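Local coordinates for protein probable transcriptional regulator (Pseudomonas aeruginosa, PDB 2HR3) that probably regulates transcription as a dimeric DNA-binding protein of the MarR family, at residues A[42-47]-A[92-97]. Numbering follows the deposited sequence.
Sequences GAIDRL and TRVSLS
Asp45 meets Leu96 through CB, which lies 4.3 Å from Leu96 CD1, while its carboxylate serves helix 98-122. CG of Asp45 is anti to the backbone N (chi1 167°), which sends the carboxylate on to that helix. There OD2 forms a salt bridge with Arg108, and OD1 makes a weak hydrogen bond to Tyr105. The other flat group, the guanidinium of Arg46, has Ala43 N over one face, displaced toward the rim. Its NH2 forms a salt bridge with Glu60.

Ile44 carries most of the contact, and all of its side-chain touches are apolar. Its CB points from helix 32-46 toward strand 93-96. CG2 packs closely on Leu96 CD2, at 3.5 Å, and Ile44 CB lies 3.9 Å from the same leucine methyl. CG2 is also 4.3 Å from Ser95 CA, the backbone atom between the two larger residues. The longer branch is extended (chi2 161°), which carries CD1 to 3.9 Å from Val94 CG2. That CD1 also skirts Leu96 CD2, at 4.2 Å. The Ile44 side chain crosses that of Val94 at about a right angle and that of Leu96 at a slant.

This is the winged helix-turn-helix architecture of MarR regulators. Strand 93-96 pairs antiparallel with strand 80-83 to form the wing, and residues 85-90 of the loop between them are not modelled. The axis of segment 42-46 makes 100° with that of 93-96 and passes 8.2 Å from it at the closest approach.

Leu56, Ile80 and Val51 also touch Ile44, so the helix, the wing and helix 53-59 share one apolar centre. The CB of Ser95 points away from segment 42-47, and its OG is hydrogen-bonded to Gly49 O.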
loop_
_atom_site.group_PDB
_atom_site.type_symbol
_atom_site.label_atom_id
_atom_site.label_comp_id
_atom_site.label_asym_id
_atom_site.label_seq_id
_atom_site.Cartn_x
_atom_site.Cartn_y
_atom_site.Cartn_z
ATOM N N GLY A 42 -1.263 7.598 -9.716
ATOM C CA GLY A 42 -0.036 7.694 -9.005
ATOM C C GLY A 42 0.957 6.737 -9.580
ATOM O O GLY A 42 2.110 7.050 -9.620
ATOM N N ALA A 43 0.487 5.542 -9.917
ATOM C CA ALA A 43 1.218 4.580 -10.655
ATOM C C ALA A 43 1.825 5.088 -11.958
ATOM O O ALA A 43 3.001 4.849 -12.230
ATOM C CB ALA A 43 0.348 3.391 -10.900
ATOM N N ILE A 44 1.062 5.824 -12.760
ATOM C CA ILE A 44 1.597 6.380 -14.023
ATOM C C ILE A 44 2.722 7.393 -13.789
ATOM O O ILE A 44 3.653 7.516 -14.596
ATOM C CB ILE A 44 0.457 7.126 -14.778
ATOM C CG1 ILE A 44 -0.519 6.120 -15.388
ATOM C CG2 ILE A 44 0.986 8.063 -15.790
ATOM C CD1 ILE A 44 -1.861 6.669 -15.741
ATOM N N ASP A 45 2.569 8.212 -12.740
ATOM C CA ASP A 45 3.548 9.248 -12.456
ATOM C C ASP A 45 4.812 8.571 -11.931
ATOM O O ASP A 45 5.922 8.913 -12.320
ATOM C CB ASP A 45 2.973 10.221 -11.457
ATOM C CG ASP A 45 4.035 11.169 -10.866
ATOM O OD1 ASP A 45 4.509 12.075 -11.616
ATOM O OD2 ASP A 45 4.369 11.001 -9.649
ATOM N N ARG A 46 4.620 7.564 -11.089
ATOM C CA ARG A 46 5.737 6.814 -10.600
ATOM C C ARG A 46 6.564 6.263 -11.743
ATOM O O ARG A 46 7.766 6.489 -11.757
ATOM C CB ARG A 46 5.295 5.706 -9.657
ATOM C CG ARG A 46 4.971 6.263 -8.260
ATOM C CD ARG A 46 5.024 5.222 -7.157
ATOM N NE ARG A 46 4.064 4.147 -7.354
ATOM C CZ ARG A 46 2.766 4.200 -7.062
ATOM N NH1 ARG A 46 2.222 5.294 -6.559
ATOM N NH2 ARG A 46 2.002 3.128 -7.275
ATOM N N LEU A 47 5.921 5.577 -12.703
ATOM C CA LEU A 47 6.625 4.938 -13.848
ATOM C C LEU A 47 7.094 5.904 -14.913
ATOM O O LEU A 47 7.580 5.474 -15.989
ATOM C CB LEU A 47 5.748 3.888 -14.522
ATOM C CG LEU A 47 5.378 2.698 -13.662
ATOM C CD1 LEU A 47 4.187 1.998 -14.322
ATOM C CD2 LEU A 47 6.577 1.770 -13.414
ATOM N N THR A 92 0.080 1.660 -27.308
ATOM C CA THR A 92 -0.670 2.732 -26.653
ATOM C C THR A 92 -0.061 3.059 -25.283
ATOM O O THR A 92 0.227 2.171 -24.478
ATOM C CB THR A 92 -2.188 2.350 -26.519
ATOM O OG1 THR A 92 -2.920 2.900 -27.626
ATOM C CG2 THR A 92 -2.814 2.885 -25.246
ATOM N N ARG A 93 0.121 4.352 -25.057
ATOM C CA ARG A 93 0.825 4.872 -23.949
ATOM C C ARG A 93 -0.090 5.904 -23.283
ATOM O O ARG A 93 -0.798 6.632 -23.965
ATOM C CB ARG A 93 2.128 5.492 -24.421
ATOM C CG ARG A 93 2.845 4.630 -25.457
ATOM C CD ARG A 93 4.340 4.664 -25.307
ATOM N NE ARG A 93 4.721 4.093 -24.018
ATOM C CZ ARG A 93 5.941 3.673 -23.724
ATOM N NH1 ARG A 93 6.911 3.773 -24.625
ATOM N NH2 ARG A 93 6.188 3.157 -22.537
ATOM N N VAL A 94 -0.105 5.921 -21.956
ATOM C CA VAL A 94 -0.910 6.872 -21.214
ATOM C C VAL A 94 -0.008 7.751 -20.376
ATOM O O VAL A 94 1.016 7.313 -19.888
ATOM C CB VAL A 94 -2.047 6.207 -20.333
ATOM C CG1 VAL A 94 -3.068 5.471 -21.290
ATOM C CG2 VAL A 94 -1.486 5.247 -19.327
ATOM N N SER A 95 -0.433 8.996 -20.282
ATOM C CA SER A 95 0.185 10.060 -19.557
ATOM C C SER A 95 -0.798 10.845 -18.693
ATOM O O SER A 95 -1.997 10.882 -18.922
ATOM C CB SER A 95 0.772 11.038 -20.541
ATOM O OG SER A 95 2.098 10.666 -20.751
ATOM N N LEU A 96 -0.252 11.502 -17.686
ATOM C CA LEU A 96 -1.043 12.427 -16.939
ATOM C C LEU A 96 -1.270 13.632 -17.839
ATOM O O LEU A 96 -0.345 14.105 -18.518
ATOM C CB LEU A 96 -0.330 12.826 -15.671
ATOM C CG LEU A 96 -0.145 11.755 -14.589
ATOM C CD1 LEU A 96 -0.274 12.442 -13.286
ATOM C CD2 LEU A 96 -1.135 10.628 -14.608
ATOM N N SER A 97 -2.520 14.088 -17.862
ATOM C CA SER A 97 -2.842 15.430 -18.340
ATOM C C SER A 97 -2.451 16.363 -17.189
ATOM O O SER A 97 -2.271 15.913 -16.052
ATOM C CB SER A 97 -4.326 15.557 -18.683
ATOM O OG SER A 97 -5.147 15.645 -17.540
#